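Local coordinates for protein BugD (Bordetella pertussis Tohama I, PDB 2F5X) that probably captures aspartate in the periplasm as a solute receptor of the tripartite tricarboxylate transporter family, at residues I116-F121 with Q185-C190. Residues are numbered along the deposited sequence; the frame is centred on the assembly and turned at random.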
loop_
_atom_site.group_PDB
_atom_site.type_symbol
_atom_site.label_atom_id
_atom_site.label_comp_id
_atom_site.label_asym_id
_atom_site.label_seq_id
_atom_site.Cartn_x
_atom_site.Cartn_y
_atom_site.Cartn_z
ATOM N N ILE A 116 -0.533 0.661 -14.893
ATOM C CA ILE A 116 -1.740 0.638 -15.712
ATOM C C ILE A 116 -2.026 2.013 -16.307
ATOM O O ILE A 116 -1.481 3.030 -15.863
ATOM C CB ILE A 116 -2.984 0.152 -14.894
ATOM C CG1 ILE A 116 -3.281 1.092 -13.707
ATOM C CG2 ILE A 116 -2.837 -1.312 -14.456
ATOM C CD1 ILE A 116 -4.637 0.799 -13.036
ATOM N N ALA A 117 -2.906 2.046 -17.303
ATOM C CA ALA A 117 -3.346 3.307 -17.882
ATOM C C ALA A 117 -4.820 3.236 -18.253
ATOM O O ALA A 117 -5.415 2.150 -18.258
ATOM C CB ALA A 117 -2.501 3.653 -19.107
ATOM N N ARG A 118 -5.402 4.393 -18.562
ATOM C CA ARG A 118 -6.784 4.447 -19.022
ATOM C C ARG A 118 -6.966 3.506 -20.217
ATOM O O ARG A 118 -6.015 3.246 -20.965
ATOM C CB ARG A 118 -7.196 5.887 -19.371
ATOM C CG ARG A 118 -6.257 6.642 -20.310
ATOM C CD ARG A 118 -6.786 8.041 -20.647
ATOM N NE ARG A 118 -5.832 8.884 -21.357
ATOM C CZ ARG A 118 -5.705 8.938 -22.679
ATOM N NH1 ARG A 118 -6.458 8.161 -23.460
ATOM N NH2 ARG A 118 -4.816 9.769 -23.225
ATOM N N GLY A 119 -8.178 2.970 -20.356
ATOM C CA GLY A 119 -8.464 1.905 -21.304
ATOM C C GLY A 119 -8.158 2.210 -22.760
ATOM O O GLY A 119 -8.001 1.288 -23.557
ATOM N N ASP A 120 -8.084 3.491 -23.107
ATOM C CA ASP A 120 -7.792 3.907 -24.476
ATOM C C ASP A 120 -6.430 4.579 -24.644
ATOM O O ASP A 120 -6.177 5.237 -25.662
ATOM C CB ASP A 120 -8.893 4.833 -24.996
ATOM C CG ASP A 120 -8.986 6.125 -24.216
ATOM O OD1 ASP A 120 -8.453 6.204 -23.078
ATOM O OD2 ASP A 120 -9.583 7.127 -24.668
ATOM N N PHE A 121 -5.552 4.420 -23.655
ATOM C CA PHE A 121 -4.188 4.950 -23.759
ATOM C C PHE A 121 -3.483 4.286 -24.947
ATOM O O PHE A 121 -3.520 3.065 -25.067
ATOM C CB PHE A 121 -3.432 4.668 -22.462
ATOM C CG PHE A 121 -2.341 5.660 -22.152
ATOM C CD1 PHE A 121 -2.590 7.034 -22.176
ATOM C CD2 PHE A 121 -1.066 5.214 -21.817
ATOM C CE1 PHE A 121 -1.581 7.951 -21.878
ATOM C CE2 PHE A 121 -0.042 6.121 -21.509
ATOM C CZ PHE A 121 -0.304 7.499 -21.541
ATOM N N GLN A 185 -10.064 10.652 -16.923
ATOM C CA GLN A 185 -9.720 11.977 -16.398
ATOM C C GLN A 185 -8.255 12.108 -15.998
ATOM O O GLN A 185 -7.757 13.226 -15.801
ATOM C CB GLN A 185 -10.611 12.336 -15.196
ATOM C CG GLN A 185 -12.087 12.458 -15.536
ATOM C CD GLN A 185 -12.460 13.855 -15.984
ATOM O OE1 GLN A 185 -12.018 14.310 -17.036
ATOM N NE2 GLN A 185 -13.269 14.543 -15.185
ATOM N N VAL A 186 -7.577 10.964 -15.866
ATOM C CA VAL A 186 -6.146 10.904 -15.581
ATOM C C VAL A 186 -5.607 9.723 -16.405
ATOM O O VAL A 186 -6.379 8.824 -16.764
ATOM C CB VAL A 186 -5.879 10.780 -14.041
ATOM C CG1 VAL A 186 -6.339 9.410 -13.502
ATOM C CG2 VAL A 186 -4.411 11.032 -13.710
ATOM N N ASP A 187 -4.313 9.723 -16.733
ATOM C CA ASP A 187 -3.817 8.813 -17.774
ATOM C C ASP A 187 -3.163 7.537 -17.284
ATOM O O ASP A 187 -3.431 6.467 -17.815
ATOM C CB ASP A 187 -2.835 9.522 -18.706
ATOM C CG ASP A 187 -3.432 10.730 -19.379
ATOM O OD1 ASP A 187 -4.641 10.743 -19.682
ATOM O OD2 ASP A 187 -2.751 11.726 -19.653
ATOM N N LEU A 188 -2.301 7.663 -16.283
ATOM C CA LEU A 188 -1.339 6.614 -15.939
ATOM C C LEU A 188 -1.269 6.461 -14.427
ATOM O O LEU A 188 -1.379 7.450 -13.709
ATOM C CB LEU A 188 0.028 7.064 -16.478
ATOM C CG LEU A 188 1.264 6.189 -16.315
ATOM C CD1 LEU A 188 1.120 4.915 -17.167
ATOM C CD2 LEU A 188 2.495 6.994 -16.718
HETATM N N MSE A 189 -1.107 5.227 -13.937
HETATM C CA MSE A 189 -0.990 5.004 -12.495
HETATM C C MSE A 189 -0.244 3.717 -12.192
HETATM O O MSE A 189 -0.347 2.749 -12.933
HETATM C CB MSE A 189 -2.399 4.902 -11.888
HETATM C CG MSE A 189 -2.440 4.685 -10.396
HETATM SE SE MSE A 189 -4.216 5.069 -9.703
HETATM C CE MSE A 189 -5.248 3.499 -10.265
ATOM N N CYS A 190 0.494 3.709 -11.087
ATOM C CA CYS A 190 0.982 2.460 -10.510
ATOM C C CYS A 190 0.167 2.183 -9.275
ATOM O O CYS A 190 0.049 3.049 -8.411
ATOM C CB CYS A 190 2.447 2.590 -10.114
ATOM S SG CYS A 190 3.278 1.034 -9.676
HETATM O O HOH W 1 -2.675 11.559 -22.493
#
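Ile116 and Met189 form a hydrogen-bonded pair where strand 102-117 runs antiparallel to strand 188-192, in the branched mixed sheet of this periplasmic binding protein fold. Ile116 N gives a nearly straight bond to Met189 O (2.9 Å), and Met189 N returns one to Ile116 O. Ala117 and Leu188 follow as a non-hydrogen-bonded pair. A further backbone bond, from Arg118 N to Asp187 O, lies beside the type I turn from Arg118 to Phe121.

Apolar contacts lie on both faces of the sheet. On one, Ile116 and Met189, a selenomethionine, run side by side; the bend at chi3 (75°) brings Met189 CE to 3.9 Å from Ile116 CD1, and helix 174-182 packs against both residues. The Met189 side chain is about 7 Å from the bound aspartic acid. On the other face Leu188 CD1 lies near Ala117 CB and touches Ile116 O.

The charged part sits at the turn. Arg118 and Asp187 lie alongside each other, and NE of Arg118 makes a salt bridge of 2.8 Å to Asp187 OD1. The oxygen lies close to the guanidinium plane, but NE approaches it from above the carboxylate, the two planes being 67° apart. At another edge, Arg118 NH1 makes a second salt bridge to Asp120 OD1, also 2.8 Å, making a network that joins the turn to the incoming loop. Phe121 CD1 lies 3.6 Å above the guanidinium plane of Arg118, offset toward its rim, while CE1 of the same ring touches Asp187 CB. Asp187 OD2 is held by Ser141 N of strand 141-144, and a water accepts from Arg118 NH2 at 2.9 Å and donates weakly to that same OD2.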